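Side-chain contacts in SusD homolog (Bacteroides ovatus, PDB 4F53), which probably binds glycans, perhaps mucin O-glycans, as a SusD-like outer-membrane lipoprotein built on a TPR-like helical fold: residues A[251-255]-A[256-260]; A[324-327]-A[328-332]; A[107-110]-A[111-114]; A[187-190]-A[191-194]. All coordinates share one frame; numbering follows the deposited sequence.

Along the chain the order is interaction 3, 4, 1, 2, and in space they fall into two pairs. Interactions 3 and 4 start helices 110-131 and 190-207; their centres lie about 14 Å apart, and L111 packs on T190, so the first turns of the two helices touch. Interaction 1 covers most of the short helix 250-257 and its exit toward strand 261-263. Interaction 2 is a turn just before strand 332-335, its centre about 11 Å from that of interaction 1; Q252 and M255 pack against T328 and M324. Centres of different pairs stand about 24 to 38 Å apart. All four are local contacts that shape helix ends and loops in this largely helical, TPR-like protein.

Interaction 1: residues A[251-255]-A[256-260]; sequences WQRFM and VLWSD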
loop_
_atom_site.group_PDB
_atom_site.type_symbol
_atom_site.label_atom_id
_atom_site.label_comp_id
_atom_site.label_asym_id
_atom_site.label_seq_id
_atom_site.Cartn_x
_atom_site.Cartn_y
_atom_site.Cartn_z
ATOM N N TRP A 251 -9.552 10.879 -1.265
ATOM C CA TRP A 251 -8.709 11.250 -2.411
ATOM C C TRP A 251 -9.282 12.412 -3.200
ATOM O O TRP A 251 -8.511 13.168 -3.791
ATOM C CB TRP A 251 -8.490 10.072 -3.341
ATOM C CG TRP A 251 -7.611 9.032 -2.715
ATOM C CD1 TRP A 251 -8.005 7.883 -2.087
ATOM C CD2 TRP A 251 -6.183 9.086 -2.602
ATOM N NE1 TRP A 251 -6.908 7.206 -1.604
ATOM C CE2 TRP A 251 -5.772 7.926 -1.898
ATOM C CE3 TRP A 251 -5.203 10.011 -3.015
ATOM C CZ2 TRP A 251 -4.413 7.637 -1.652
ATOM C CZ3 TRP A 251 -3.863 9.751 -2.715
ATOM C CH2 TRP A 251 -3.481 8.570 -2.067
ATOM N N GLN A 252 -10.625 12.572 -3.198
ATOM C CA GLN A 252 -11.289 13.701 -3.855
ATOM C C GLN A 252 -10.845 15.011 -3.181
ATOM O O GLN A 252 -10.676 16.019 -3.849
ATOM C CB GLN A 252 -12.816 13.545 -3.838
ATOM C CG GLN A 252 -13.539 14.665 -4.611
ATOM C CD GLN A 252 -13.865 15.880 -3.743
ATOM O OE1 GLN A 252 -13.820 15.869 -2.499
ATOM N NE2 GLN A 252 -14.172 16.970 -4.371
ATOM N N ARG A 253 -10.610 14.979 -1.880
ATOM C CA ARG A 253 -10.107 16.123 -1.128
ATOM C C ARG A 253 -8.642 16.381 -1.475
ATOM O O ARG A 253 -8.298 17.487 -1.899
ATOM C CB ARG A 253 -10.246 15.885 0.404
ATOM C CG ARG A 253 -11.664 15.716 0.921
ATOM C CD ARG A 253 -12.522 16.924 0.639
ATOM N NE ARG A 253 -13.724 16.913 1.469
ATOM C CZ ARG A 253 -14.961 16.752 1.014
ATOM N NH1 ARG A 253 -15.181 16.584 -0.283
ATOM N NH2 ARG A 253 -15.987 16.770 1.850
ATOM N N PHE A 254 -7.792 15.360 -1.325
ATOM C CA PHE A 254 -6.334 15.488 -1.526
ATOM C C PHE A 254 -5.987 15.942 -2.912
ATOM O O PHE A 254 -5.161 16.840 -3.064
ATOM C CB PHE A 254 -5.567 14.191 -1.226
ATOM C CG PHE A 254 -5.984 13.443 0.017
ATOM C CD1 PHE A 254 -6.451 14.126 1.140
ATOM C CD2 PHE A 254 -5.888 12.053 0.073
ATOM C CE1 PHE A 254 -6.892 13.429 2.267
ATOM C CE2 PHE A 254 -6.285 11.360 1.215
ATOM C CZ PHE A 254 -6.792 12.052 2.302
HETATM N N MSE A 255 -6.638 15.343 -3.911
HETATM C CA MSE A 255 -6.334 15.637 -5.296
HETATM C C MSE A 255 -7.160 16.800 -5.874
HETATM O O MSE A 255 -6.596 17.803 -6.317
HETATM C CB MSE A 255 -6.554 14.351 -6.137
HETATM C CG MSE A 255 -5.615 13.187 -5.739
HETATM SE SE MSE A 255 -3.949 13.301 -6.763
HETATM C CE MSE A 255 -3.091 11.654 -6.276
ATOM N N VAL A 256 -8.484 16.647 -5.915
ATOM C CA VAL A 256 -9.345 17.589 -6.620
ATOM C C VAL A 256 -9.630 18.868 -5.818
ATOM O O VAL A 256 -9.308 19.953 -6.309
ATOM C CB VAL A 256 -10.658 16.910 -7.119
ATOM C CG1 VAL A 256 -11.481 17.881 -7.950
ATOM C CG2 VAL A 256 -10.354 15.653 -7.932
ATOM N N LEU A 257 -10.229 18.757 -4.630
ATOM C CA LEU A 257 -10.602 19.937 -3.856
ATOM C C LEU A 257 -9.406 20.745 -3.320
ATOM O O LEU A 257 -9.359 21.955 -3.542
ATOM C CB LEU A 257 -11.529 19.557 -2.689
ATOM C CG LEU A 257 -12.367 20.696 -2.096
ATOM C CD1 LEU A 257 -13.407 21.166 -3.084
ATOM C CD2 LEU A 257 -13.062 20.247 -0.828
ATOM N N TRP A 258 -8.481 20.112 -2.580
ATOM C CA TRP A 258 -7.379 20.859 -1.956
ATOM C C TRP A 258 -6.161 21.008 -2.841
ATOM O O TRP A 258 -5.381 21.928 -2.611
ATOM C CB TRP A 258 -6.951 20.207 -0.644
ATOM C CG TRP A 258 -8.062 19.953 0.331
ATOM C CD1 TRP A 258 -9.234 20.644 0.451
ATOM C CD2 TRP A 258 -8.034 19.020 1.415
ATOM N NE1 TRP A 258 -9.981 20.133 1.486
ATOM C CE2 TRP A 258 -9.260 19.147 2.109
ATOM C CE3 TRP A 258 -7.109 18.058 1.844
ATOM C CZ2 TRP A 258 -9.572 18.361 3.224
ATOM C CZ3 TRP A 258 -7.427 17.273 2.936
ATOM C CH2 TRP A 258 -8.644 17.430 3.616
ATOM N N SER A 259 -5.961 20.093 -3.815
ATOM C CA SER A 259 -4.800 20.082 -4.715
ATOM C C SER A 259 -3.476 19.985 -3.910
ATOM O O SER A 259 -2.451 20.534 -4.314
ATOM C CB SER A 259 -4.808 21.289 -5.658
ATOM O OG SER A 259 -5.893 21.209 -6.564
ATOM N N ASP A 260 -3.510 19.250 -2.779
ATOM C CA ASP A 260 -2.354 18.961 -1.933
ATOM C C ASP A 260 -1.515 17.858 -2.550
ATOM O O ASP A 260 -0.335 17.714 -2.188
ATOM C CB ASP A 260 -2.790 18.519 -0.515
ATOM C CG ASP A 260 -3.110 19.636 0.453
ATOM O OD1 ASP A 260 -2.689 20.784 0.196
ATOM O OD2 ASP A 260 -3.769 19.360 1.475
#
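R253 lays the base of its side chain on the indole of W258, five residues further on. Its CB stands 3.7 Å from the centroid of the W258 six-membered ring and only 6° off the ring normal, a CH-pi contact centred on the face. Next comes CG, 4.1 Å from W258 CZ2. Here the chain bends (chi2 -60°) and takes CD alongside L257, whose CD2 is 3.7 Å from R253 CD. NE has a long, weak ion pair with E44, while R253 NH1 gives a hydrogen bond of 2.7 Å to Q252 OE1, which lies close to the guanidinium plane, so the head group is tied to the residue just before it. W258 also meets the ring of F254: its CZ3 comes to the phenyl edge, 3.8 Å from F254 CD1. The backbone explains the five-residue spacing. L257 N bonds to Q252 O at 2.9 Å and W258 N to R253 O at 2.7 Å, both i to i+5, in keeping with the wider pi-type turn at 252-255. Were W258 cut back to an alanine, R253 CB would probably lose the ring face it rests on, and a gap would open beside the arginine stem and F254 CD1. After the helix S259 has positive phi and its OG is held by R262, while D260 is anchored by N66 and Q48. Helix 250-257 thus rests through W251 and F254 on helix 44-58, with M255 (selenomethionine) packed over strands 62-64 and 261-263 and W258 reaching E44.

Interaction 2: residues A[324-327]-A[328-332]; sequences MKVT and TSDNI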
loop_
_atom_site.group_PDB
_atom_site.type_symbol
_atom_site.label_atom_id
_atom_site.label_comp_id
_atom_site.label_asym_id
_atom_site.label_seq_id
_atom_site.Cartn_x
_atom_site.Cartn_y
_atom_site.Cartn_z
HETATM N N MSE A 324 -5.585 12.822 -10.161
HETATM C CA MSE A 324 -6.397 11.599 -10.078
HETATM C C MSE A 324 -7.817 11.884 -10.516
HETATM O O MSE A 324 -8.344 12.966 -10.238
HETATM C CB MSE A 324 -6.378 11.071 -8.630
HETATM C CG MSE A 324 -7.031 9.716 -8.407
HETATM SE SE MSE A 324 -6.712 9.179 -6.542
HETATM C CE MSE A 324 -7.852 7.594 -6.474
ATOM N N LYS A 325 -8.419 10.925 -11.228
ATOM C CA LYS A 325 -9.830 10.961 -11.636
ATOM C C LYS A 325 -10.574 10.375 -10.462
ATOM O O LYS A 325 -10.374 9.197 -10.155
ATOM C CB LYS A 325 -10.040 10.160 -12.942
ATOM C CG LYS A 325 -11.178 10.668 -13.804
ATOM C CD LYS A 325 -11.222 9.994 -15.175
ATOM C CE LYS A 325 -10.146 10.526 -16.098
ATOM N NZ LYS A 325 -10.541 10.444 -17.538
ATOM N N VAL A 326 -11.302 11.193 -9.698
ATOM C CA VAL A 326 -11.938 10.682 -8.463
ATOM C C VAL A 326 -13.098 11.560 -8.055
ATOM O O VAL A 326 -13.004 12.784 -8.175
ATOM C CB VAL A 326 -10.881 10.534 -7.302
ATOM C CG1 VAL A 326 -10.181 11.860 -6.964
ATOM C CG2 VAL A 326 -11.456 9.855 -6.047
ATOM N N THR A 327 -14.191 10.938 -7.576
ATOM C CA THR A 327 -15.348 11.645 -7.018
ATOM C C THR A 327 -15.523 11.241 -5.536
ATOM O O THR A 327 -14.943 10.251 -5.084
ATOM C CB THR A 327 -16.643 11.445 -7.807
ATOM O OG1 THR A 327 -17.189 10.170 -7.535
ATOM C CG2 THR A 327 -16.487 11.684 -9.282
ATOM N N THR A 328 -16.330 12.007 -4.796
ATOM C CA THR A 328 -16.593 11.755 -3.387
ATOM C C THR A 328 -17.278 10.389 -3.161
ATOM O O THR A 328 -17.123 9.797 -2.104
ATOM C CB THR A 328 -17.454 12.867 -2.791
ATOM O OG1 THR A 328 -18.686 12.935 -3.488
ATOM C CG2 THR A 328 -16.763 14.227 -2.780
ATOM N N SER A 329 -18.000 9.882 -4.144
ATOM C CA SER A 329 -18.727 8.634 -3.946
ATOM C C SER A 329 -17.943 7.389 -4.391
ATOM O O SER A 329 -18.426 6.274 -4.172
ATOM C CB SER A 329 -20.080 8.699 -4.653
ATOM O OG SER A 329 -19.873 8.816 -6.046
ATOM N N ASP A 330 -16.733 7.560 -4.956
ATOM C CA ASP A 330 -15.910 6.424 -5.389
ATOM C C ASP A 330 -15.543 5.525 -4.231
ATOM O O ASP A 330 -15.239 6.012 -3.135
ATOM C CB ASP A 330 -14.632 6.896 -6.109
ATOM C CG ASP A 330 -14.873 7.491 -7.497
ATOM O OD1 ASP A 330 -16.017 7.367 -8.024
ATOM O OD2 ASP A 330 -13.945 8.106 -8.041
ATOM N N ASN A 331 -15.544 4.212 -4.478
ATOM C CA ASN A 331 -15.180 3.211 -3.475
ATOM C C ASN A 331 -13.732 3.286 -3.087
ATOM O O ASN A 331 -12.861 3.636 -3.898
ATOM C CB ASN A 331 -15.448 1.786 -3.976
ATOM C CG ASN A 331 -16.879 1.472 -4.216
ATOM O OD1 ASN A 331 -17.794 2.042 -3.602
ATOM N ND2 ASN A 331 -17.088 0.537 -5.099
ATOM N N ILE A 332 -13.474 2.918 -1.843
ATOM C CA ILE A 332 -12.113 2.827 -1.348
ATOM C C ILE A 332 -11.574 1.432 -1.767
ATOM O O ILE A 332 -12.289 0.442 -1.688
ATOM C CB ILE A 332 -12.066 3.131 0.165
ATOM C CG1 ILE A 332 -12.228 4.671 0.368
ATOM C CG2 ILE A 332 -10.764 2.631 0.743
ATOM C CD1 ILE A 332 -12.226 5.176 1.768
HETATM O O HOH W 1 -11.422 7.040 -8.309
#
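T327 and D330 face each other across a tight bend, their side chains crossing at about a right angle. The D330 carboxylate folds back over the start of the bend and uses both oxygens on one residue. OD2 takes the backbone N-H of T327, with D330 OD2 to T327 N at 2.9 Å and a nearly straight bond (165° at the hydrogen). The amide does not approach within the carboxylate plane but from well above it, 68° out. The second branch, OD1, is met by the T327 hydroxyl in a weak bond, T327 OG1 to D330 OD1 3.1 Å. With chi1 at 77° the hydroxyl sits between the backbone N and carbonyl carbon of T327, which brings it to OD1. V326 crosses D330 at a slant: its CG2 is 3.6 Å from D330 OD2, an apolar methyl against the charged oxygen. Water 1 adds a partner to that oxygen, 2.8 Å from D330 OD2, and also lies 3.0 Å from K325 O, so it can link the carboxylate to the backbone at K325. In the backbone, D330 N bonds to T327 O at 3.2 Å. Behind the bend, T328 packs on Q252 and R253 of helix 250-257, and D330 O accepts from N249. The whole is a type I beta turn, T327 to D330, with its last side chain folded back onto its first residue, on the surface just ahead of strand 332-335.

Interaction 3: residues A[107-110]-A[111-114]; sequences SDDE and LFLS
An N-cap opens helix 110-131, and D109 supplies it: its carboxylate turns back over the first turn to L111 and F112. L111 N gives its hydrogen to D109 OD1 at 3.3 Å, a fairly straight bond that comes from above the carboxylate plane (62° out) rather than within it. The torsion matters here: with CG of D109 anti to its own N (chi1 -178°), the group swings round beside the carbonyl and brings OD1 to the amide of L111. The other oxygen reaches the aromatic ring of F112, with D109 OD2 3.2 Å from F112 CD1; carboxylate and ring cross obliquely. Such a charge at a helix N-terminus is probably stabilised by the helix dipole. Without the carboxylate, as with an alanine at D109, the L111 amide is likely to lose its capping acceptor and the start of the helix to fray more easily. Ahead of the cap, S107 OG accepts from D109 N at 3.2 Å, an ST turn that fixes the approach of the cap residue. L113 folds back over the same loop, its CD2 3.6 Å from S107 O, while its backbone N bonds to D109 O. Outside, F112 packs on V28 and A32 of helix 25-37, L111 on L170 and F173 of helix 152-173, and L113 on L103 of helix 82-106. E110 O, next to the cap, is gripped twice by S114, one turn further along: by its OG at 2.9 Å and its N at 3.0 Å, the two donors arriving from opposite faces of the carbonyl plane.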
loop_
_atom_site.group_PDB
_atom_site.type_symbol
_atom_site.label_atom_id
_atom_site.label_comp_id
_atom_site.label_asym_id
_atom_site.label_seq_id
_atom_site.Cartn_x
_atom_site.Cartn_y
_atom_site.Cartn_z
ATOM N N SER A 107 -19.916 -9.303 22.046
ATOM C CA SER A 107 -20.348 -10.452 21.251
ATOM C C SER A 107 -19.560 -11.735 21.549
ATOM O O SER A 107 -18.360 -11.707 21.849
ATOM C CB SER A 107 -20.235 -10.120 19.760
ATOM O OG SER A 107 -20.719 -11.150 18.912
ATOM N N ASP A 108 -20.262 -12.866 21.421
ATOM C CA ASP A 108 -19.745 -14.221 21.583
ATOM C C ASP A 108 -19.843 -14.971 20.246
ATOM O O ASP A 108 -19.430 -16.135 20.160
ATOM C CB ASP A 108 -20.525 -14.958 22.683
ATOM C CG ASP A 108 -20.414 -14.315 24.051
ATOM O OD1 ASP A 108 -19.297 -14.315 24.619
ATOM O OD2 ASP A 108 -21.454 -13.828 24.569
ATOM N N ASP A 109 -20.397 -14.290 19.204
ATOM C CA ASP A 109 -20.586 -14.807 17.844
ATOM C C ASP A 109 -19.233 -15.007 17.163
ATOM O O ASP A 109 -18.521 -14.044 16.881
ATOM C CB ASP A 109 -21.484 -13.859 17.018
ATOM C CG ASP A 109 -21.822 -14.286 15.592
ATOM O OD1 ASP A 109 -21.485 -15.431 15.207
ATOM O OD2 ASP A 109 -22.452 -13.489 14.874
ATOM N N GLU A 110 -18.912 -16.275 16.895
ATOM C CA GLU A 110 -17.692 -16.771 16.278
ATOM C C GLU A 110 -17.382 -16.073 14.942
ATOM O O GLU A 110 -16.215 -15.806 14.658
ATOM C CB GLU A 110 -17.831 -18.284 16.067
ATOM C CG GLU A 110 -16.523 -19.020 15.822
ATOM C CD GLU A 110 -16.650 -20.514 15.568
ATOM O OE1 GLU A 110 -17.762 -20.976 15.219
ATOM O OE2 GLU A 110 -15.624 -21.219 15.703
ATOM N N LEU A 111 -18.410 -15.773 14.139
ATOM C CA LEU A 111 -18.224 -15.137 12.849
ATOM C C LEU A 111 -17.766 -13.673 13.014
ATOM O O LEU A 111 -16.826 -13.245 12.327
ATOM C CB LEU A 111 -19.516 -15.234 12.013
ATOM C CG LEU A 111 -19.499 -14.574 10.615
ATOM C CD1 LEU A 111 -18.417 -15.163 9.720
ATOM C CD2 LEU A 111 -20.822 -14.730 9.931
ATOM N N PHE A 112 -18.403 -12.924 13.935
ATOM C CA PHE A 112 -18.087 -11.516 14.175
ATOM C C PHE A 112 -16.733 -11.346 14.863
ATOM O O PHE A 112 -16.032 -10.377 14.596
ATOM C CB PHE A 112 -19.215 -10.842 14.969
ATOM C CG PHE A 112 -20.223 -10.179 14.060
ATOM C CD1 PHE A 112 -21.202 -10.931 13.410
ATOM C CD2 PHE A 112 -20.166 -8.807 13.808
ATOM C CE1 PHE A 112 -22.112 -10.319 12.530
ATOM C CE2 PHE A 112 -21.088 -8.191 12.944
ATOM C CZ PHE A 112 -22.049 -8.950 12.305
ATOM N N LEU A 113 -16.352 -12.298 15.712
ATOM C CA LEU A 113 -15.060 -12.264 16.404
ATOM C C LEU A 113 -13.935 -12.621 15.430
ATOM O O LEU A 113 -12.840 -12.061 15.537
ATOM C CB LEU A 113 -15.059 -13.205 17.619
ATOM C CG LEU A 113 -16.034 -12.849 18.723
ATOM C CD1 LEU A 113 -16.304 -14.055 19.599
ATOM C CD2 LEU A 113 -15.585 -11.604 19.508
ATOM N N SER A 114 -14.232 -13.502 14.447
ATOM C CA SER A 114 -13.280 -13.900 13.413
ATOM C C SER A 114 -13.035 -12.751 12.441
ATOM O O SER A 114 -11.894 -12.496 12.066
ATOM C CB SER A 114 -13.769 -15.145 12.686
ATOM O OG SER A 114 -13.600 -16.252 13.556
#

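Interaction 4: residues A[187-190]-A[191-194]; sequences NGNT and SAWY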
loop_
_atom_site.group_PDB
_atom_site.type_symbol
_atom_site.label_atom_id
_atom_site.label_comp_id
_atom_site.label_asym_id
_atom_site.label_seq_id
_atom_site.Cartn_x
_atom_site.Cartn_y
_atom_site.Cartn_z
ATOM N N ASN A 187 -21.036 -7.000 1.778
ATOM C CA ASN A 187 -22.448 -6.982 2.171
ATOM C C ASN A 187 -22.902 -8.278 2.849
ATOM O O ASN A 187 -23.985 -8.777 2.557
ATOM C CB ASN A 187 -23.350 -6.666 0.958
ATOM C CG ASN A 187 -22.923 -5.433 0.208
ATOM O OD1 ASN A 187 -22.509 -5.508 -0.957
ATOM N ND2 ASN A 187 -22.961 -4.284 0.879
ATOM N N GLY A 188 -22.087 -8.781 3.776
ATOM C CA GLY A 188 -22.403 -9.978 4.544
ATOM C C GLY A 188 -22.155 -11.298 3.840
ATOM O O GLY A 188 -22.513 -12.336 4.388
ATOM N N ASN A 189 -21.527 -11.288 2.633
ATOM C CA ASN A 189 -21.221 -12.518 1.910
ATOM C C ASN A 189 -19.948 -13.168 2.505
ATOM O O ASN A 189 -18.834 -12.804 2.134
ATOM C CB ASN A 189 -21.077 -12.233 0.411
ATOM C CG ASN A 189 -20.830 -13.435 -0.481
ATOM O OD1 ASN A 189 -20.870 -14.588 -0.059
ATOM N ND2 ASN A 189 -20.559 -13.179 -1.752
ATOM N N THR A 190 -20.137 -14.151 3.417
ATOM C CA THR A 190 -19.066 -14.869 4.133
ATOM C C THR A 190 -18.066 -15.554 3.180
ATOM O O THR A 190 -16.868 -15.563 3.476
ATOM C CB THR A 190 -19.669 -15.886 5.119
ATOM O OG1 THR A 190 -20.683 -15.229 5.881
ATOM C CG2 THR A 190 -18.643 -16.454 6.083
ATOM N N SER A 191 -18.548 -16.120 2.059
ATOM C CA SER A 191 -17.689 -16.826 1.088
ATOM C C SER A 191 -16.706 -15.851 0.398
ATOM O O SER A 191 -15.599 -16.241 0.048
ATOM C CB SER A 191 -18.538 -17.568 0.058
ATOM O OG SER A 191 -19.201 -16.677 -0.824
ATOM N N ALA A 192 -17.109 -14.585 0.232
ATOM C CA ALA A 192 -16.250 -13.530 -0.309
ATOM C C ALA A 192 -15.112 -13.196 0.696
ATOM O O ALA A 192 -13.989 -12.948 0.279
ATOM C CB ALA A 192 -17.072 -12.296 -0.628
ATOM N N TRP A 193 -15.401 -13.270 2.011
ATOM C CA TRP A 193 -14.455 -13.048 3.110
ATOM C C TRP A 193 -13.477 -14.206 3.228
ATOM O O TRP A 193 -12.331 -13.988 3.612
ATOM C CB TRP A 193 -15.202 -12.815 4.446
ATOM C CG TRP A 193 -15.692 -11.406 4.567
ATOM C CD1 TRP A 193 -16.990 -10.992 4.614
ATOM C CD2 TRP A 193 -14.887 -10.211 4.592
ATOM N NE1 TRP A 193 -17.048 -9.619 4.687
ATOM C CE2 TRP A 193 -15.773 -9.112 4.625
ATOM C CE3 TRP A 193 -13.497 -9.960 4.497
ATOM C CZ2 TRP A 193 -15.322 -7.788 4.624
ATOM C CZ3 TRP A 193 -13.053 -8.645 4.487
ATOM C CH2 TRP A 193 -13.955 -7.580 4.574
ATOM N N TYR A 194 -13.937 -15.427 2.897
ATOM C CA TYR A 194 -13.140 -16.659 2.851
ATOM C C TYR A 194 -12.041 -16.492 1.814
ATOM O O TYR A 194 -10.886 -16.792 2.108
ATOM C CB TYR A 194 -14.034 -17.877 2.515
ATOM C CG TYR A 194 -13.282 -19.191 2.445
ATOM C CD1 TYR A 194 -12.931 -19.878 3.606
ATOM C CD2 TYR A 194 -12.912 -19.745 1.219
ATOM C CE1 TYR A 194 -12.238 -21.089 3.549
ATOM C CE2 TYR A 194 -12.202 -20.949 1.152
ATOM C CZ TYR A 194 -11.878 -21.622 2.321
ATOM O OH TYR A 194 -11.191 -22.813 2.282
HETATM O O HOH W 2 -21.703 -16.823 1.691
#
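The indole of W193 and the amide of N189 are the flat groups at this helix start. T190 CA sits at the edge of the indole, near its plane, and N189 O approaches obliquely, 3.6 Å from W193 CD1. From outside the two segments, Y186 and F196 each make an edge-to-face pair with the same ring, and the indole N-H is taken by D183, so its rotation is well fixed. The N189 amide has A192 beside it, whose CB is 3.9 Å from N189 CG. At its oxygen end S191 OG donates to N189 OD1 at 2.8 Å, tilted 30° from the carbonyl plane. The serine hydroxyl reaches back because chi1 of 70° places OG between its own N and carbonyl carbon. Water 2 fills in on the same oxygen, 3.0 Å from N189 OD1, and accepts from S191 N at 3.3 Å; it can therefore link the amide of S191 to the side chain at the N-cap position. The N189 carbonyl takes two weak bonds, from A192 N and W193 N, whereas a stronger i to i+4 bond runs from Y194 N to T190 O at 3.0 Å. T190, its buried hydroxyl satisfied by Q176 O, packs its side chain on L170 and F173 of helix 152-173 and, through the methyl, on L111 of helix 110-131. W193 lies on L170 of the first and on L115 and L118 of the second, and Y194 touches I167, so helix 190-207 begins wedged against both.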